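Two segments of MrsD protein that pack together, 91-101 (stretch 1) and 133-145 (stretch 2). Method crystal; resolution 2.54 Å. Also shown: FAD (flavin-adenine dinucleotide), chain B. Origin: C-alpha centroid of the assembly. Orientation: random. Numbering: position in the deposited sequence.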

ATOM      1  N   THR A  91      -3.668  16.113 -29.432  1.00 39.46           N
ATOM      2  CA  THR A  91      -4.834  16.686 -28.754  1.00 38.88           C
ATOM      3  C   THR A  91      -4.829  18.221 -28.834  1.00 41.77           C
ATOM      4  O   THR A  91      -3.804  18.853 -29.145  1.00 38.76           O
ATOM      5  N   ALA A  92      -5.967  18.830 -28.521  1.00 40.62           N
ATOM      6  CA  ALA A  92      -6.022  20.282 -28.522  1.00 41.26           C
ATOM      7  C   ALA A  92      -4.957  20.718 -27.506  1.00 43.06           C
ATOM      8  O   ALA A  92      -4.174  21.648 -27.741  1.00 44.15           O
ATOM      9  N   ASN A  93      -4.925  20.007 -26.382  1.00 44.63           N
ATOM     10  CA  ASN A  93      -3.979  20.288 -25.315  1.00 42.39           C
ATOM     11  C   ASN A  93      -2.530  20.319 -25.820  1.00 40.95           C
ATOM     12  O   ASN A  93      -1.831  21.314 -25.637  1.00 42.79           O
ATOM     13  N   ILE A  94      -2.072  19.238 -26.451  1.00 39.28           N
ATOM     14  CA  ILE A  94      -0.703  19.199 -26.969  1.00 40.54           C
ATOM     15  C   ILE A  94      -0.459  20.360 -27.960  1.00 44.48           C
ATOM     16  O   ILE A  94       0.616  20.983 -27.946  1.00 42.14           O
ATOM     17  N   LEU A  95      -1.452  20.660 -28.807  1.00 42.71           N
ATOM     18  CA  LEU A  95      -1.330  21.771 -29.754  1.00 40.09           C
ATOM     19  C   LEU A  95      -1.156  23.064 -28.957  1.00 44.20           C
ATOM     20  O   LEU A  95      -0.267  23.871 -29.270  1.00 47.17           O
ATOM     21  N   GLY A  96      -1.993  23.255 -27.927  1.00 40.00           N
ATOM     22  CA  GLY A  96      -1.897  24.455 -27.105  1.00 37.56           C
ATOM     23  C   GLY A  96      -0.577  24.555 -26.339  1.00 43.20           C
ATOM     24  O   GLY A  96      -0.011  25.645 -26.141  1.00 40.17           O
ATOM     25  N   GLN A  97      -0.052  23.415 -25.909  1.00 42.84           N
ATOM     26  CA  GLN A  97       1.185  23.461 -25.160  1.00 45.12           C
ATOM     27  C   GLN A  97       2.351  23.778 -26.072  1.00 42.54           C
ATOM     28  O   GLN A  97       3.160  24.668 -25.769  1.00 38.84           O
ATOM     29  N   THR A  98       2.428  23.064 -27.189  1.00 39.74           N
ATOM     30  CA  THR A  98       3.550  23.247 -28.099  1.00 47.09           C
ATOM     31  C   THR A  98       3.525  24.620 -28.765  1.00 48.80           C
ATOM     32  O   THR A  98       4.567  25.271 -28.911  1.00 46.58           O
ATOM     33  N   ALA A  99       2.334  25.072 -29.134  1.00 46.15           N
ATOM     34  CA  ALA A  99       2.201  26.372 -29.769  1.00 47.75           C
ATOM     35  C   ALA A  99       2.720  27.473 -28.862  1.00 47.97           C
ATOM     36  O   ALA A  99       3.237  28.481 -29.344  1.00 54.58           O
ATOM     37  N   ASN A 100       2.608  27.280 -27.553  1.00 46.61           N
ATOM     38  CA  ASN A 100       3.031  28.312 -26.609  1.00 43.30           C
ATOM     39  C   ASN A 100       4.295  28.087 -25.807  1.00 42.03           C
ATOM     40  O   ASN A 100       4.595  28.859 -24.886  1.00 42.60           O
ATOM     41  N   GLY A 101       5.043  27.046 -26.162  1.00 42.32           N
ATOM     42  CA  GLY A 101       6.298  26.777 -25.480  1.00 45.59           C
ATOM     43  C   GLY A 101       6.156  26.207 -24.087  1.00 47.17           C
ATOM     44  O   GLY A 101       7.035  26.363 -23.244  1.00 47.03           O
ATOM     45  N   VAL A 133      -9.297  29.401 -30.404  1.00 51.70           N
ATOM     46  CA  VAL A 133      -7.947  29.115 -29.878  1.00 48.36           C
ATOM     47  C   VAL A 133      -7.222  28.004 -30.615  1.00 47.14           C
ATOM     48  O   VAL A 133      -6.031  28.125 -30.921  1.00 46.22           O
ATOM     49  N   VAL A 134      -7.932  26.918 -30.899  1.00 45.43           N
ATOM     50  CA  VAL A 134      -7.307  25.797 -31.594  1.00 47.83           C
ATOM     51  C   VAL A 134      -6.740  26.274 -32.934  1.00 49.10           C
ATOM     52  O   VAL A 134      -5.544  26.085 -33.229  1.00 45.22           O
ATOM     53  N   SER A 135      -7.597  26.922 -33.727  1.00 50.99           N
ATOM     54  CA  SER A 135      -7.184  27.462 -35.026  1.00 52.01           C
ATOM     55  C   SER A 135      -5.986  28.406 -34.842  1.00 48.86           C
ATOM     56  O   SER A 135      -4.996  28.334 -35.586  1.00 45.69           O
ATOM     57  N   ARG A 136      -6.067  29.283 -33.845  1.00 43.36           N
ATOM     58  CA  ARG A 136      -4.967  30.201 -33.599  1.00 43.37           C
ATOM     59  C   ARG A 136      -3.716  29.418 -33.263  1.00 48.80           C
ATOM     60  O   ARG A 136      -2.619  29.755 -33.737  1.00 49.71           O
ATOM     61  N   ASN A 137      -3.882  28.362 -32.454  1.00 49.02           N
ATOM     62  CA  ASN A 137      -2.740  27.547 -32.045  1.00 47.70           C
ATOM     63  C   ASN A 137      -2.138  26.853 -33.252  1.00 46.10           C
ATOM     64  O   ASN A 137      -0.914  26.869 -33.422  1.00 45.29           O
ATOM     65  N   ILE A 138      -2.990  26.256 -34.091  1.00 47.52           N
ATOM     66  CA  ILE A 138      -2.523  25.560 -35.304  1.00 52.80           C
ATOM     67  C   ILE A 138      -1.695  26.525 -36.176  1.00 55.46           C
ATOM     68  O   ILE A 138      -0.583  26.199 -36.633  1.00 53.87           O
ATOM     69  N   GLU A 139      -2.255  27.712 -36.395  1.00 53.11           N
ATOM     70  CA  GLU A 139      -1.598  28.723 -37.194  1.00 57.42           C
ATOM     71  C   GLU A 139      -0.229  29.041 -36.610  1.00 55.57           C
ATOM     72  O   GLU A 139       0.795  28.961 -37.314  1.00 58.18           O
ATOM     73  N   GLN A 140      -0.201  29.353 -35.317  1.00 52.25           N
ATOM     74  CA  GLN A 140       1.037  29.694 -34.617  1.00 49.68           C
ATOM     75  C   GLN A 140       2.120  28.632 -34.797  1.00 52.20           C
ATOM     76  O   GLN A 140       3.300  28.958 -34.939  1.00 52.58           O
ATOM     77  N   LEU A 141       1.718  27.366 -34.736  1.00 52.40           N
ATOM     78  CA  LEU A 141       2.641  26.252 -34.922  1.00 55.15           C
ATOM     79  C   LEU A 141       3.235  26.291 -36.332  1.00 56.87           C
ATOM     80  O   LEU A 141       4.444  26.073 -36.522  1.00 53.44           O
ATOM     81  N   ARG A 142       2.375  26.553 -37.318  1.00 55.89           N
ATOM     82  CA  ARG A 142       2.815  26.650 -38.708  1.00 55.47           C
ATOM     83  C   ARG A 142       3.790  27.821 -38.831  1.00 55.27           C
ATOM     84  O   ARG A 142       4.908  27.659 -39.330  1.00 53.39           O
ATOM     85  N   LYS A 143       3.373  28.992 -38.354  1.00 53.63           N
ATOM     86  CA  LYS A 143       4.243  30.159 -38.397  1.00 56.19           C
ATOM     87  C   LYS A 143       5.597  29.800 -37.771  1.00 57.31           C
ATOM     88  O   LYS A 143       6.642  30.263 -38.232  1.00 55.91           O
ATOM     89  N   ASP A 144       5.574  28.966 -36.726  1.00 57.94           N
ATOM     90  CA  ASP A 144       6.800  28.552 -36.045  1.00 54.08           C
ATOM     91  C   ASP A 144       7.606  27.531 -36.836  1.00 52.23           C
ATOM     92  O   ASP A 144       8.761  27.275 -36.515  1.00 48.98           O
ATOM     93  N   GLY A 145       6.996  26.934 -37.859  1.00 52.65           N
ATOM     94  CA  GLY A 145       7.720  25.969 -38.669  1.00 50.96           C
ATOM     95  C   GLY A 145       7.209  24.543 -38.606  1.00 56.45           C
ATOM     96  O   GLY A 145       7.636  23.692 -39.381  1.00 60.47           O
TER

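Helix 92-99 and helix 133-144 of MrsD cross at 48°, their axes 8.9 Å apart at closest approach, and the two stretches bury 447 Å², both sides summed, without a direct hydrogen bond between them. Along the second helix, Val 134 (t) is the first residue to make contact: its CG2 lies 4.5 Å from Ala 92 CB and its CG1 4.4 Å from Leu 95 CD1, a loose apolar fit. Asn 137 (chi1 m) points toward the first helix and packs its side chain over Gly 96 and Ala 99. Ile 138 (m, m) starts away from the contact, but its end turns back, bringing CD1 to 3.6 Å from Leu 95 CD1. Gln 140 (chi1 t) points toward the first stretch, with its CG 3.8 Å from Ala 99 O. Leu 141 (m, t) fills the space beside the closest backbone pair, Ala 99 and Leu 141, whose CA atoms are 5.2 Å apart. Its CD1 meets Leu 95 CD2 at 3.7 Å, its CG lies 3.9 Å from Ala 99 CB, and its CD2 is 3.6 Å from Thr 98 OG1. That hydroxyl (Thr 98 chi1 p) is satisfied within its own helix, donating to Ile 94 O at 2.6 Å. Leu 95 (m, t) thus touches Val 134, Ile 138 and Leu 141. Asp 144 (m) also points toward the first helix, and a water bridges the two: it donates to Asp 144 OD2 at 2.7 Å and, weakly, to Thr 98 O at 3.3 Å. Gly 145, with positive phi, is the first residue to leave helical backbone angles, in a Schellman motif. At the start of the first helix, FAD accepts hydrogen bonds at O2P from Thr 91 OG1 and Asn 93 ND2 and at O2 from Ala 92 N, each 2.7 Å long.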

ATOM      1  CB  THR A  91      -4.834  16.350 -27.246  1.00 36.78           C
ATOM      2  OG1 THR A  91      -3.545  16.667 -26.715  1.00 35.05           O
ATOM      3  CG2 THR A  91      -5.154  14.878 -26.987  1.00 32.32           C
ATOM      4  CB  ALA A  92      -7.405  20.759 -28.088  1.00 33.03           C
ATOM      5  CB  ASN A  93      -4.131  19.253 -24.190  1.00 40.32           C
ATOM      6  CG  ASN A  93      -3.086  19.427 -23.110  1.00 40.80           C
ATOM      7  OD1 ASN A  93      -3.002  20.491 -22.480  1.00 36.66           O
ATOM      8  ND2 ASN A  93      -2.260  18.391 -22.901  1.00 27.20           N
ATOM      9  CB  ILE A  94      -0.402  17.802 -27.617  1.00 43.14           C
ATOM     10  CG1 ILE A  94       0.562  17.006 -26.712  1.00 47.48           C
ATOM     11  CG2 ILE A  94       0.099  17.935 -29.038  1.00 42.77           C
ATOM     12  CD1 ILE A  94       1.778  17.722 -26.239  1.00 46.49           C
ATOM     13  CB  LEU A  95      -2.573  21.891 -30.653  1.00 35.49           C
ATOM     14  CG  LEU A  95      -2.812  20.702 -31.603  1.00 39.09           C
ATOM     15  CD1 LEU A  95      -4.112  20.891 -32.375  1.00 37.08           C
ATOM     16  CD2 LEU A  95      -1.629  20.532 -32.556  1.00 35.53           C
ATOM     17  CB  GLN A  97       1.442  22.134 -24.412  1.00 44.62           C
ATOM     18  CG  GLN A  97       0.785  22.063 -23.025  1.00 48.63           C
ATOM     19  CD  GLN A  97       1.136  20.796 -22.239  1.00 46.21           C
ATOM     20  OE1 GLN A  97       2.293  20.564 -21.890  1.00 41.50           O
ATOM     21  NE2 GLN A  97       0.131  19.978 -21.964  1.00 45.09           N
ATOM     22  CB  THR A  98       3.592  22.128 -29.161  1.00 44.89           C
ATOM     23  OG1 THR A  98       2.287  21.959 -29.725  1.00 46.00           O
ATOM     24  CG2 THR A  98       4.047  20.809 -28.522  1.00 41.51           C
ATOM     25  CB  ALA A  99       0.742  26.643 -30.117  1.00 42.11           C
ATOM     26  CB  ASN A 100       1.868  28.636 -25.683  1.00 42.54           C
ATOM     27  CG  ASN A 100       0.701  29.216 -26.445  1.00 50.99           C
ATOM     28  OD1 ASN A 100       0.821  30.296 -27.034  1.00 62.10           O
ATOM     29  ND2 ASN A 100      -0.427  28.504 -26.467  1.00 46.96           N
ATOM     30  CB  VAL A 133      -7.954  28.701 -28.386  1.00 49.00           C
ATOM     31  CG1 VAL A 133      -7.163  29.703 -27.578  1.00 40.62           C
ATOM     32  CG2 VAL A 133      -9.390  28.550 -27.874  1.00 49.67           C
ATOM     33  CB  VAL A 134      -8.322  24.651 -31.791  1.00 47.54           C
ATOM     34  CG1 VAL A 134      -7.672  23.472 -32.489  1.00 41.47           C
ATOM     35  CG2 VAL A 134      -8.881  24.249 -30.441  1.00 43.55           C
ATOM     36  CB  SER A 135      -8.344  28.222 -35.678  1.00 54.95           C
ATOM     37  OG  SER A 135      -9.465  27.372 -35.860  1.00 64.15           O
ATOM     38  CB  ARG A 136      -5.301  31.162 -32.454  1.00 41.53           C
ATOM     39  CG  ARG A 136      -4.094  31.997 -32.015  1.00 42.55           C
ATOM     40  CD  ARG A 136      -4.479  33.206 -31.136  1.00 42.66           C
ATOM     41  NE  ARG A 136      -5.007  32.885 -29.809  1.00 48.76           N
ATOM     42  CZ  ARG A 136      -6.288  32.988 -29.438  1.00 56.74           C
ATOM     43  NH1 ARG A 136      -7.232  33.410 -30.286  1.00 53.43           N
ATOM     44  NH2 ARG A 136      -6.629  32.665 -28.194  1.00 57.13           N
ATOM     45  CB  ASN A 137      -3.141  26.530 -30.944  1.00 44.77           C
ATOM     46  CG  ASN A 137      -3.166  27.160 -29.522  1.00 44.72           C
ATOM     47  OD1 ASN A 137      -3.798  26.632 -28.605  1.00 48.49           O
ATOM     48  ND2 ASN A 137      -2.468  28.278 -29.350  1.00 42.91           N
ATOM     49  CB  ILE A 138      -3.710  25.057 -36.172  1.00 56.05           C
ATOM     50  CG1 ILE A 138      -4.572  24.060 -35.382  1.00 51.25           C
ATOM     51  CG2 ILE A 138      -3.171  24.445 -37.482  1.00 50.38           C
ATOM     52  CD1 ILE A 138      -4.093  22.635 -35.471  1.00 55.65           C
ATOM     53  CB  GLU A 139      -2.478  29.978 -37.270  1.00 63.75           C
ATOM     54  CG  GLU A 139      -1.957  31.093 -38.196  1.00 73.22           C
ATOM     55  CD  GLU A 139      -1.431  30.573 -39.540  1.00 79.81           C
ATOM     56  OE1 GLU A 139      -2.064  29.642 -40.107  1.00 77.86           O
ATOM     57  OE2 GLU A 139      -0.390  31.106 -40.023  1.00 75.09           O
ATOM     58  CB  GLN A 140       0.762  29.913 -33.127  1.00 50.55           C
ATOM     59  CG  GLN A 140       1.957  30.429 -32.341  1.00 49.99           C
ATOM     60  CD  GLN A 140       2.371  31.826 -32.760  1.00 55.50           C
ATOM     61  OE1 GLN A 140       1.727  32.811 -32.403  1.00 54.88           O
ATOM     62  NE2 GLN A 140       3.452  31.919 -33.521  1.00 53.74           N
ATOM     63  CB  LEU A 141       1.911  24.924 -34.694  1.00 57.81           C
ATOM     64  CG  LEU A 141       1.645  24.534 -33.234  1.00 57.43           C
ATOM     65  CD1 LEU A 141       0.618  23.411 -33.179  1.00 52.38           C
ATOM     66  CD2 LEU A 141       2.965  24.112 -32.571  1.00 54.97           C
ATOM     67  CB  ARG A 142       1.615  26.850 -39.628  1.00 51.44           C
ATOM     68  CG  ARG A 142       1.004  25.545 -40.087  1.00 46.24           C
ATOM     69  CD  ARG A 142      -0.456  25.700 -40.453  1.00 42.26           C
ATOM     70  NE  ARG A 142      -1.041  24.424 -40.855  1.00 37.84           N
ATOM     71  CZ  ARG A 142      -2.351  24.223 -40.971  1.00 45.23           C
ATOM     72  NH1 ARG A 142      -3.201  25.227 -40.720  1.00 37.15           N
ATOM     73  NH2 ARG A 142      -2.812  23.015 -41.304  1.00 37.16           N
ATOM     74  CB  LYS A 143       3.620  31.339 -37.638  1.00 56.07           C
ATOM     75  CG  LYS A 143       4.435  32.623 -37.791  1.00 65.61           C
ATOM     76  CD  LYS A 143       4.179  33.662 -36.692  1.00 72.32           C
ATOM     77  CE  LYS A 143       5.044  33.406 -35.428  1.00 72.94           C
ATOM     78  NZ  LYS A 143       4.812  34.427 -34.343  1.00 62.65           N
ATOM     79  CB  ASP A 144       6.486  27.975 -34.669  1.00 57.61           C
ATOM     80  CG  ASP A 144       6.104  29.036 -33.659  1.00 60.54           C
ATOM     81  OD1 ASP A 144       6.265  30.242 -33.959  1.00 63.41           O
ATOM     82  OD2 ASP A 144       5.656  28.655 -32.550  1.00 60.72           O
TER
HETATM   83  PA  FAD B 259      -1.910  14.424 -20.630  1.00 41.21           P
HETATM   84  O1A FAD B 259      -2.356  12.969 -20.733  1.00 36.06           O
HETATM   85  O2A FAD B 259      -0.466  14.704 -20.260  1.00 41.76           O
HETATM   86  O5B FAD B 259      -2.833  15.255 -19.558  1.00 38.98           O
HETATM   87  C5B FAD B 259      -4.133  14.802 -19.076  1.00 53.32           C
HETATM   88  C4B FAD B 259      -4.030  14.104 -17.725  1.00 60.86           C
HETATM   89  O4B FAD B 259      -2.694  13.661 -17.509  1.00 68.54           O
HETATM   90  C3B FAD B 259      -4.355  14.994 -16.512  1.00 65.50           C
HETATM   91  O3B FAD B 259      -5.493  14.392 -15.903  1.00 61.68           O
HETATM   92  C2B FAD B 259      -3.097  14.972 -15.709  1.00 68.02           C
HETATM   93  O2B FAD B 259      -3.147  15.093 -14.315  1.00 70.50           O
HETATM   94  C1B FAD B 259      -2.419  13.673 -16.134  1.00 74.63           C
HETATM   95  N9A FAD B 259      -0.930  13.537 -16.022  1.00 81.13           N
HETATM   96  C8A FAD B 259       0.157  14.162 -16.773  1.00 79.84           C
HETATM   97  N7A FAD B 259       1.362  13.802 -16.389  1.00 82.92           N
HETATM   98  C5A FAD B 259       1.136  12.877 -15.319  1.00 85.00           C
HETATM   99  C6A FAD B 259       2.004  12.114 -14.443  1.00 86.25           C
HETATM  100  N6A FAD B 259       3.343  12.152 -14.542  1.00 87.98           N
HETATM  101  N1A FAD B 259       1.403  11.292 -13.442  1.00 85.05           N
HETATM  102  C2A FAD B 259       0.044  11.217 -13.296  1.00 80.08           C
HETATM  103  N3A FAD B 259      -0.888  11.918 -14.117  1.00 80.33           N
HETATM  104  C4A FAD B 259      -0.181  12.742 -15.107  1.00 81.20           C
HETATM  105  N1  FAD B 259      -8.719  15.704 -26.327  1.00 49.30           N
HETATM  106  C2  FAD B 259      -8.462  16.056 -27.646  1.00 49.87           C
HETATM  107  O2  FAD B 259      -7.982  17.189 -27.922  1.00 54.45           O
HETATM  108  N3  FAD B 259      -8.742  15.134 -28.667  1.00 49.53           N
HETATM  109  C4  FAD B 259      -9.292  13.810 -28.472  1.00 49.06           C
HETATM  110  O4  FAD B 259      -9.521  13.045 -29.486  1.00 49.97           O
HETATM  111  C4X FAD B 259      -9.523  13.482 -27.138  1.00 47.69           C
HETATM  112  N5  FAD B 259     -10.044  12.165 -26.889  1.00 49.27           N
HETATM  113  C5X FAD B 259     -10.261  11.788 -25.526  1.00 51.76           C
HETATM  114  C6  FAD B 259     -10.776  10.491 -25.219  1.00 53.93           C
HETATM  115  C7  FAD B 259     -11.021  10.029 -23.859  1.00 57.91           C
HETATM  116  C7M FAD B 259     -11.570   8.589 -23.646  1.00 58.71           C
HETATM  117  C8  FAD B 259     -10.721  10.960 -22.749  1.00 53.26           C
HETATM  118  C8M FAD B 259     -10.916  10.617 -21.286  1.00 57.01           C
HETATM  119  C9  FAD B 259     -10.215  12.246 -22.998  1.00 51.26           C
HETATM  120  C9A FAD B 259      -9.973  12.709 -24.357  1.00 50.76           C
HETATM  121  N10 FAD B 259      -9.443  14.060 -24.756  1.00 46.20           N
HETATM  122  C10 FAD B 259      -9.226  14.429 -26.092  1.00 46.75           C
HETATM  123  C1' FAD B 259      -9.152  14.977 -23.694  1.00 41.00           C
HETATM  124  C2' FAD B 259      -7.731  15.130 -23.290  1.00 41.11           C
HETATM  125  O2' FAD B 259      -7.247  13.793 -22.820  1.00 39.61           O
HETATM  126  C3' FAD B 259      -7.591  16.089 -22.167  1.00 39.82           C
HETATM  127  O3' FAD B 259      -7.668  17.461 -22.609  1.00 40.99           O
HETATM  128  C4' FAD B 259      -6.265  15.949 -21.366  1.00 36.69           C
HETATM  129  O4' FAD B 259      -6.313  16.913 -20.260  1.00 40.28           O
HETATM  130  C5' FAD B 259      -5.007  16.220 -22.154  1.00 34.56           C
HETATM  131  O5' FAD B 259      -4.552  15.028 -22.812  1.00 34.64           O
HETATM  132  P   FAD B 259      -3.067  14.868 -23.322  1.00 39.04           P
HETATM  133  O1P FAD B 259      -2.991  13.535 -23.930  1.00 37.64           O
HETATM  134  O2P FAD B 259      -2.738  16.038 -24.213  1.00 40.41           O
HETATM  135  O3P FAD B 259      -2.157  15.126 -22.011  1.00 42.53           O
HETATM  136  O   HOH W   1       6.336  26.286 -31.510  1.00 52.00           O